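Local coordinates for protein S12 family peptidase (Streptomyces sp. 82F2, PDB 3WWX) that probably hydrolyses amide bonds in a D-stereospecific manner, as a serine-type amidohydrolase of the S12 peptidase family with a beta-lactamase-like fold, at residues P198-Y212 and P222-A234. Residues are numbered along the deposited sequence; the frame is centred on the assembly and turned at random.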
ATOM      1  N   PRO A 198       8.955  10.172   0.921  1.00 10.21           N
ATOM      2  CA  PRO A 198      10.177  10.705   0.304  1.00 10.41           C
ATOM      3  C   PRO A 198       9.989  11.672  -0.872  1.00 11.95           C
ATOM      4  O   PRO A 198      10.905  12.419  -1.201  1.00 11.46           O
ATOM      5  CB  PRO A 198      10.909   9.444  -0.165  1.00 11.15           C
ATOM      6  CG  PRO A 198       9.830   8.422  -0.328  1.00 11.95           C
ATOM      7  CD  PRO A 198       8.834   8.713   0.757  1.00  9.62           C
ATOM      8  N   GLY A 199       8.829  11.664  -1.512  1.00 10.51           N
ATOM      9  CA  GLY A 199       8.598  12.586  -2.623  1.00  9.23           C
ATOM     10  C   GLY A 199       9.355  12.130  -3.850  1.00 11.70           C
ATOM     11  O   GLY A 199       9.022  11.089  -4.427  1.00 12.59           O
ATOM     12  N   THR A 200      10.346  12.901  -4.268  1.00 11.06           N
ATOM     13  CA  THR A 200      11.199  12.471  -5.382  1.00 10.87           C
ATOM     14  C   THR A 200      12.568  11.964  -4.915  1.00 13.66           C
ATOM     15  O   THR A 200      13.422  11.592  -5.727  1.00 14.50           O
ATOM     16  CB  THR A 200      11.395  13.579  -6.380  1.00 12.61           C
ATOM     17  OG1 THR A 200      11.920  14.656  -5.659  1.00 15.52           O
ATOM     18  CG2 THR A 200      10.077  14.027  -6.970  1.00 13.50           C
ATOM     19  N   ARG A 201      12.783  11.945  -3.611  1.00  9.16           N
ATOM     20  CA  ARG A 201      14.078  11.504  -3.078  1.00 10.38           C
ATOM     21  C   ARG A 201      14.293  10.010  -3.286  1.00  9.85           C
ATOM     22  O   ARG A 201      13.396   9.209  -2.993  1.00 10.58           O
ATOM     23  CB  ARG A 201      14.174  11.803  -1.593  1.00 11.94           C
ATOM     24  CG  ARG A 201      14.164  13.288  -1.279  1.00 12.75           C
ATOM     25  CD  ARG A 201      14.621  13.598   0.133  1.00 15.47           C
ATOM     26  NE  ARG A 201      14.040  12.749   1.160  1.00 20.27           N
ATOM     27  CZ  ARG A 201      12.911  13.001   1.805  1.00 22.15           C
ATOM     28  NH1 ARG A 201      12.199  14.089   1.521  1.00 23.95           N
ATOM     29  NH2 ARG A 201      12.486  12.132   2.733  1.00 22.03           N
ATOM     30  N   SER A 202      15.481   9.638  -3.771  1.00 10.46           N
ATOM     31  CA  SER A 202      15.751   8.265  -4.168  1.00  9.05           C
ATOM     32  C   SER A 202      16.526   7.432  -3.156  1.00  9.62           C
ATOM     33  O   SER A 202      16.574   6.219  -3.280  1.00 10.00           O
ATOM     34  CB  SER A 202      16.493   8.224  -5.507  1.00 10.93           C
ATOM     35  OG  SER A 202      17.831   8.710  -5.371  1.00 12.39           O
ATOM     36  N   ALA A 203      17.148   8.074  -2.175  1.00 10.01           N
ATOM     37  CA  ALA A 203      18.001   7.352  -1.235  1.00 10.23           C
ATOM     38  C   ALA A 203      17.192   6.565  -0.228  1.00 10.63           C
ATOM     39  O   ALA A 203      16.027   6.884   0.042  1.00 10.97           O
ATOM     40  CB  ALA A 203      18.941   8.316  -0.516  1.00 10.48           C
ATOM     41  N   MET A 204      17.816   5.531   0.324  1.00 10.94           N
ATOM     42  CA  MET A 204      17.238   4.736   1.418  1.00  9.28           C
ATOM     43  C   MET A 204      17.855   5.118   2.744  1.00 11.09           C
ATOM     44  O   MET A 204      19.069   5.272   2.824  1.00 12.74           O
ATOM     45  CB  MET A 204      17.455   3.238   1.170  1.00 11.32           C
ATOM     46  CG  MET A 204      16.648   2.680   0.006  1.00 10.50           C
ATOM     47  SD  MET A 204      14.875   2.694   0.292  1.00 10.64           S
ATOM     48  CE  MET A 204      14.661   1.590   1.696  1.00 10.45           C
ATOM     49  N   PRO A 205      17.034   5.262   3.793  1.00 10.40           N
ATOM     50  CA  PRO A 205      17.568   5.512   5.140  1.00 10.92           C
ATOM     51  C   PRO A 205      18.186   4.258   5.721  1.00 11.65           C
ATOM     52  O   PRO A 205      17.987   3.148   5.203  1.00 14.18           O
ATOM     53  CB  PRO A 205      16.329   5.913   5.947  1.00 12.08           C
ATOM     54  CG  PRO A 205      15.198   5.143   5.244  1.00 14.20           C
ATOM     55  CD  PRO A 205      15.562   5.156   3.783  1.00 11.01           C
ATOM     56  N   GLU A 206      18.945   4.442   6.789  1.00 12.39           N
ATOM     57  CA  GLU A 206      19.463   3.345   7.576  1.00 12.29           C
ATOM     58  C   GLU A 206      18.533   3.057   8.738  1.00 12.85           C
ATOM     59  O   GLU A 206      17.808   3.937   9.185  1.00 15.40           O
ATOM     60  CB  GLU A 206      20.802   3.731   8.192  1.00 16.77           C
ATOM     61  CG  GLU A 206      21.857   4.122   7.221  1.00 17.97           C
ATOM     62  CD  GLU A 206      22.210   3.025   6.280  1.00 20.81           C
ATOM     63  OE1 GLU A 206      22.348   3.318   5.074  1.00 27.67           O
ATOM     64  OE2 GLU A 206      22.342   1.863   6.742  1.00 25.24           O
ATOM     65  N   PRO A 207      18.551   1.803   9.225  1.00 13.71           N
ATOM     66  CA  PRO A 207      19.187   0.660   8.584  1.00 12.87           C
ATOM     67  C   PRO A 207      18.366   0.165   7.399  1.00 10.91           C
ATOM     68  O   PRO A 207      17.147   0.298   7.388  1.00 12.79           O
ATOM     69  CB  PRO A 207      19.219  -0.397   9.698  1.00 14.58           C
ATOM     70  CG  PRO A 207      18.284   0.051  10.713  1.00 16.09           C
ATOM     71  CD  PRO A 207      17.800   1.403  10.422  1.00 14.69           C
ATOM     72  N   SER A 208      19.045  -0.373   6.400  1.00 13.39           N
ATOM     73  CA  SER A 208      18.351  -1.014   5.303  1.00 13.07           C
ATOM     74  C   SER A 208      19.272  -2.014   4.652  1.00 13.79           C
ATOM     75  O   SER A 208      20.504  -1.872   4.711  1.00 18.23           O
ATOM     76  CB  SER A 208      17.870   0.039   4.307  1.00 14.49           C
ATOM     77  OG  SER A 208      18.967   0.781   3.802  1.00 16.85           O
ATOM     78  N   SER A 209      18.689  -3.042   4.058  1.00 11.84           N
ATOM     79  CA  SER A 209      19.394  -3.948   3.191  1.00 11.37           C
ATOM     80  C   SER A 209      19.079  -3.559   1.748  1.00 11.01           C
ATOM     81  O   SER A 209      18.138  -2.809   1.499  1.00 12.03           O
ATOM     82  CB  SER A 209      18.928  -5.379   3.470  1.00 12.15           C
ATOM     83  OG  SER A 209      19.325  -5.791   4.774  1.00 14.03           O
ATOM     84  N   PRO A 210      19.826  -4.104   0.788  1.00 11.76           N
ATOM     85  CA  PRO A 210      19.512  -3.804  -0.610  1.00 10.50           C
ATOM     86  C   PRO A 210      18.144  -4.355  -1.014  1.00 11.32           C
ATOM     87  O   PRO A 210      17.584  -5.220  -0.327  1.00 10.74           O
ATOM     88  CB  PRO A 210      20.619  -4.522  -1.389  1.00 14.25           C
ATOM     89  CG  PRO A 210      21.724  -4.738  -0.406  1.00 14.09           C
ATOM     90  CD  PRO A 210      21.022  -4.956   0.905  1.00 13.42           C
ATOM     91  N   ALA A 211      17.616  -3.866  -2.132  1.00 11.26           N
ATOM     92  CA  ALA A 211      16.378  -4.357  -2.709  1.00  9.91           C
ATOM     93  C   ALA A 211      16.685  -4.880  -4.101  1.00  9.93           C
ATOM     94  O   ALA A 211      17.411  -4.237  -4.848  1.00 11.00           O
ATOM     95  CB  ALA A 211      15.365  -3.222  -2.786  1.00 10.51           C
ATOM     96  N   TYR A 212      16.137  -6.048  -4.443  1.00 10.23           N
ATOM     97  CA  TYR A 212      16.502  -6.742  -5.662  1.00 10.44           C
ATOM     98  C   TYR A 212      15.294  -7.054  -6.535  1.00 10.76           C
ATOM     99  O   TYR A 212      14.224  -7.445  -6.031  1.00 10.80           O
ATOM    100  CB  TYR A 212      17.201  -8.062  -5.337  1.00 11.18           C
ATOM    101  CG  TYR A 212      18.458  -7.931  -4.511  1.00  9.33           C
ATOM    102  CD1 TYR A 212      19.674  -7.606  -5.116  1.00 11.23           C
ATOM    103  CD2 TYR A 212      18.443  -8.147  -3.141  1.00 11.78           C
ATOM    104  CE1 TYR A 212      20.830  -7.506  -4.362  1.00 12.19           C
ATOM    105  CE2 TYR A 212      19.592  -8.051  -2.378  1.00 14.52           C
ATOM    106  CZ  TYR A 212      20.788  -7.733  -2.999  1.00 14.79           C
ATOM    107  OH  TYR A 212      21.943  -7.653  -2.254  1.00 15.55           O
ATOM    108  N   PRO A 222      18.583 -11.492 -15.370  1.00 13.58           N
ATOM    109  CA  PRO A 222      19.510 -11.000 -14.358  1.00 14.45           C
ATOM    110  C   PRO A 222      18.820 -10.275 -13.229  1.00 13.46           C
ATOM    111  O   PRO A 222      17.720  -9.729 -13.413  1.00 14.26           O
ATOM    112  CB  PRO A 222      20.410 -10.044 -15.132  1.00 16.84           C
ATOM    113  CG  PRO A 222      19.757  -9.789 -16.421  1.00 23.47           C
ATOM    114  CD  PRO A 222      18.892 -10.963 -16.707  1.00 18.01           C
ATOM    115  N   VAL A 223      19.479 -10.302 -12.075  1.00 11.86           N
ATOM    116  CA  VAL A 223      19.017  -9.619 -10.876  1.00 12.67           C
ATOM    117  C   VAL A 223      19.686  -8.251 -10.778  1.00 13.85           C
ATOM    118  O   VAL A 223      20.894  -8.110 -11.023  1.00 13.18           O
ATOM    119  CB  VAL A 223      19.311 -10.457  -9.648  1.00 12.61           C
ATOM    120  CG1 VAL A 223      18.987  -9.702  -8.354  1.00 14.45           C
ATOM    121  CG2 VAL A 223      18.511 -11.727  -9.695  1.00 13.95           C
ATOM    122  N   HIS A 224      18.897  -7.250 -10.394  1.00 11.43           N
ATOM    123  CA  HIS A 224      19.343  -5.868 -10.304  1.00 11.19           C
ATOM    124  C   HIS A 224      19.166  -5.367  -8.900  1.00 11.31           C
ATOM    125  O   HIS A 224      18.165  -5.684  -8.239  1.00 10.73           O
ATOM    126  CB  HIS A 224      18.489  -4.979 -11.210  1.00 11.13           C
ATOM    127  CG  HIS A 224      18.446  -5.437 -12.630  1.00 10.70           C
ATOM    128  ND1 HIS A 224      19.300  -4.954 -13.601  1.00 12.13           N
ATOM    129  CD2 HIS A 224      17.654  -6.348 -13.239  1.00 11.64           C
ATOM    130  CE1 HIS A 224      19.031  -5.548 -14.747  1.00 13.04           C
ATOM    131  NE2 HIS A 224      18.038  -6.397 -14.556  1.00 13.42           N
ATOM    132  N   ASP A 225      20.125  -4.572  -8.450  1.00  9.94           N
ATOM    133  CA  ASP A 225      19.973  -3.796  -7.229  1.00 10.60           C
ATOM    134  C   ASP A 225      19.150  -2.562  -7.545  1.00 11.07           C
ATOM    135  O   ASP A 225      19.610  -1.628  -8.223  1.00 11.53           O
ATOM    136  CB  ASP A 225      21.341  -3.388  -6.691  1.00 12.01           C
ATOM    137  CG  ASP A 225      21.262  -2.704  -5.365  1.00 13.71           C
ATOM    138  OD1 ASP A 225      20.295  -1.942  -5.134  1.00 12.40           O
ATOM    139  OD2 ASP A 225      22.178  -2.946  -4.527  1.00 15.87           O
ATOM    140  N   VAL A 226      17.920  -2.569  -7.041  1.00  9.46           N
ATOM    141  CA  VAL A 226      16.950  -1.526  -7.314  1.00  9.80           C
ATOM    142  C   VAL A 226      16.656  -0.688  -6.071  1.00  9.11           C
ATOM    143  O   VAL A 226      15.602  -0.058  -5.962  1.00 10.28           O
ATOM    144  CB  VAL A 226      15.643  -2.102  -7.921  1.00  9.13           C
ATOM    145  CG1 VAL A 226      15.920  -2.781  -9.223  1.00  9.03           C
ATOM    146  CG2 VAL A 226      14.946  -3.062  -6.964  1.00 11.09           C
ATOM    147  N   SER A 227      17.609  -0.649  -5.148  1.00  9.45           N
ATOM    148  CA  SER A 227      17.395   0.047  -3.884  1.00  9.83           C
ATOM    149  C   SER A 227      16.987   1.497  -4.092  1.00  8.92           C
ATOM    150  O   SER A 227      16.070   1.986  -3.427  1.00  9.93           O
ATOM    151  CB  SER A 227      18.649  -0.032  -3.010  1.00 10.65           C
ATOM    152  OG  SER A 227      19.058  -1.383  -2.800  1.00 11.06           O
ATOM    153  N   THR A 228      17.677   2.185  -4.996  1.00  9.42           N
ATOM    154  CA  THR A 228      17.421   3.596  -5.235  1.00 10.12           C
ATOM    155  C   THR A 228      16.554   3.825  -6.474  1.00  9.61           C
ATOM    156  O   THR A 228      16.797   3.269  -7.532  1.00 10.86           O
ATOM    157  CB  THR A 228      18.727   4.381  -5.384  1.00  9.78           C
ATOM    158  OG1 THR A 228      19.508   3.819  -6.447  1.00 11.12           O
ATOM    159  CG2 THR A 228      19.522   4.326  -4.094  1.00 11.61           C
ATOM    160  N   LEU A 229      15.539   4.655  -6.297  1.00  9.34           N
ATOM    161  CA  LEU A 229      14.600   5.015  -7.366  1.00  8.87           C
ATOM    162  C   LEU A 229      13.823   6.241  -6.898  1.00 10.21           C
ATOM    163  O   LEU A 229      13.704   6.482  -5.698  1.00 10.46           O
ATOM    164  CB  LEU A 229      13.631   3.848  -7.693  1.00 10.81           C
ATOM    165  CG  LEU A 229      12.757   3.294  -6.553  1.00  8.78           C
ATOM    166  CD1 LEU A 229      11.464   4.101  -6.355  1.00 10.26           C
ATOM    167  CD2 LEU A 229      12.440   1.838  -6.817  1.00 11.23           C
ATOM    168  N   ASN A 230      13.299   6.993  -7.859  1.00  9.23           N
ATOM    169  CA  ASN A 230      12.436   8.140  -7.603  1.00  9.33           C
ATOM    170  C   ASN A 230      11.015   7.643  -7.336  1.00  9.63           C
ATOM    171  O   ASN A 230      10.377   7.101  -8.237  1.00  9.88           O
ATOM    172  CB  ASN A 230      12.464   9.073  -8.817  1.00 10.32           C
ATOM    173  CG  ASN A 230      11.705  10.366  -8.601  1.00  9.22           C
ATOM    174  OD1 ASN A 230      10.636  10.403  -7.968  1.00  9.94           O
ATOM    175  ND2 ASN A 230      12.241  11.452  -9.153  1.00 10.99           N
ATOM    176  N   PRO A 231      10.518   7.791  -6.090  1.00  9.45           N
ATOM    177  CA  PRO A 231       9.238   7.168  -5.730  1.00 10.79           C
ATOM    178  C   PRO A 231       8.009   7.859  -6.286  1.00 10.88           C
ATOM    179  O   PRO A 231       6.888   7.388  -6.004  1.00 10.10           O
ATOM    180  CB  PRO A 231       9.215   7.261  -4.196  1.00 14.43           C
ATOM    181  CG  PRO A 231      10.557   7.654  -3.786  1.00 12.78           C
ATOM    182  CD  PRO A 231      11.198   8.353  -4.914  1.00  9.81           C
ATOM    183  N   SER A 232       8.198   8.928  -7.065  1.00  9.21           N
ATOM    184  CA  SER A 232       7.053   9.594  -7.679  1.00  9.88           C
ATOM    185  C   SER A 232       6.320   8.715  -8.688  1.00  9.36           C
ATOM    186  O   SER A 232       5.206   9.048  -9.079  1.00 11.89           O
ATOM    187  CB  SER A 232       7.477  10.927  -8.294  1.00 10.52           C
ATOM    188  OG  SER A 232       8.342  10.734  -9.395  1.00 10.68           O
ATOM    189  N   ILE A 233       6.919   7.605  -9.119  1.00  9.95           N
ATOM    190  CA  ILE A 233       6.173   6.632  -9.903  1.00  8.98           C
ATOM    191  C   ILE A 233       4.938   6.120  -9.160  1.00 10.58           C
ATOM    192  O   ILE A 233       3.985   5.661  -9.788  1.00 10.22           O
ATOM    193  CB  ILE A 233       7.023   5.412 -10.293  1.00 10.03           C
ATOM    194  CG1 ILE A 233       7.692   4.782  -9.080  1.00 10.48           C
ATOM    195  CG2 ILE A 233       8.042   5.784 -11.376  1.00 14.18           C
ATOM    196  CD1 ILE A 233       8.258   3.367  -9.344  1.00 13.14           C
ATOM    197  N   ALA A 234       4.965   6.198  -7.829  1.00 10.69           N
ATOM    198  CA  ALA A 234       3.890   5.695  -6.971  1.00  9.16           C
ATOM    199  C   ALA A 234       3.118   6.816  -6.251  1.00 10.02           C
ATOM    200  O   ALA A 234       1.884   6.778  -6.155  1.00 10.83           O
ATOM    201  CB  ALA A 234       4.490   4.706  -5.962  1.00 11.07           C
TER
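A minimal two-stranded antiparallel ribbon in a beta-lactamase-like fold brings together Tyr212 and Asp225, a non-hydrogen-bonded pair; beyond it the chains part where Pro205 to Ser209 loop out, and meet again from Met204 to Pro198, against Ser227 to Ser232. At the ribbon end, Val226 N gives a hydrogen bond of 2.8 Å to Ala211 O. The next rung is made by a side chain: Ala211 N donates to Ser227 OG at 2.9 Å. With OG beside its own backbone N (chi1 -55°), Ser227 turns the hydroxyl back to Asp225 OD1, to which it gives its proton over 2.7 Å on the syn side of the carboxylate. The same oxygen takes Ser227 N nearly along its C-O axis, closing an Asx turn. Tyr212 CB and CD1 meet Val223 CG1, each at 3.9 Å, while Ala211 CB faces Val226 CG2 more loosely.

Farther along, CA-H...O contacts replace conventional bonds: Ser202 CA approaches Leu229 O, and Thr228 CA approaches Ser202 O. Past them, Asn230 lies alongside Thr200, the two side chains pointing the same way, with OD1 3.4 Å from Thr200 CA. That oxygen receives Ser232 N in the carbonyl plane and Ser232 OG from above it, while ND2 is held by Tyr131 O and Thr133 OG1. Pro231 then fits into the type II' turn of Pro198 to Arg201, its CG 3.6 Å from Pro198 CG.

The side chain of Val226 is about 7 Å from the bound octane-1,8-diamine, whose pocket includes Ser213, the residue after Tyr212. Two Asx turns help to hold the shape of 222-234, and the Ser227 hydroxyl accepts from Ala211 while donating to Asp225, so the carboxylate probably polarises it into a stronger acceptor.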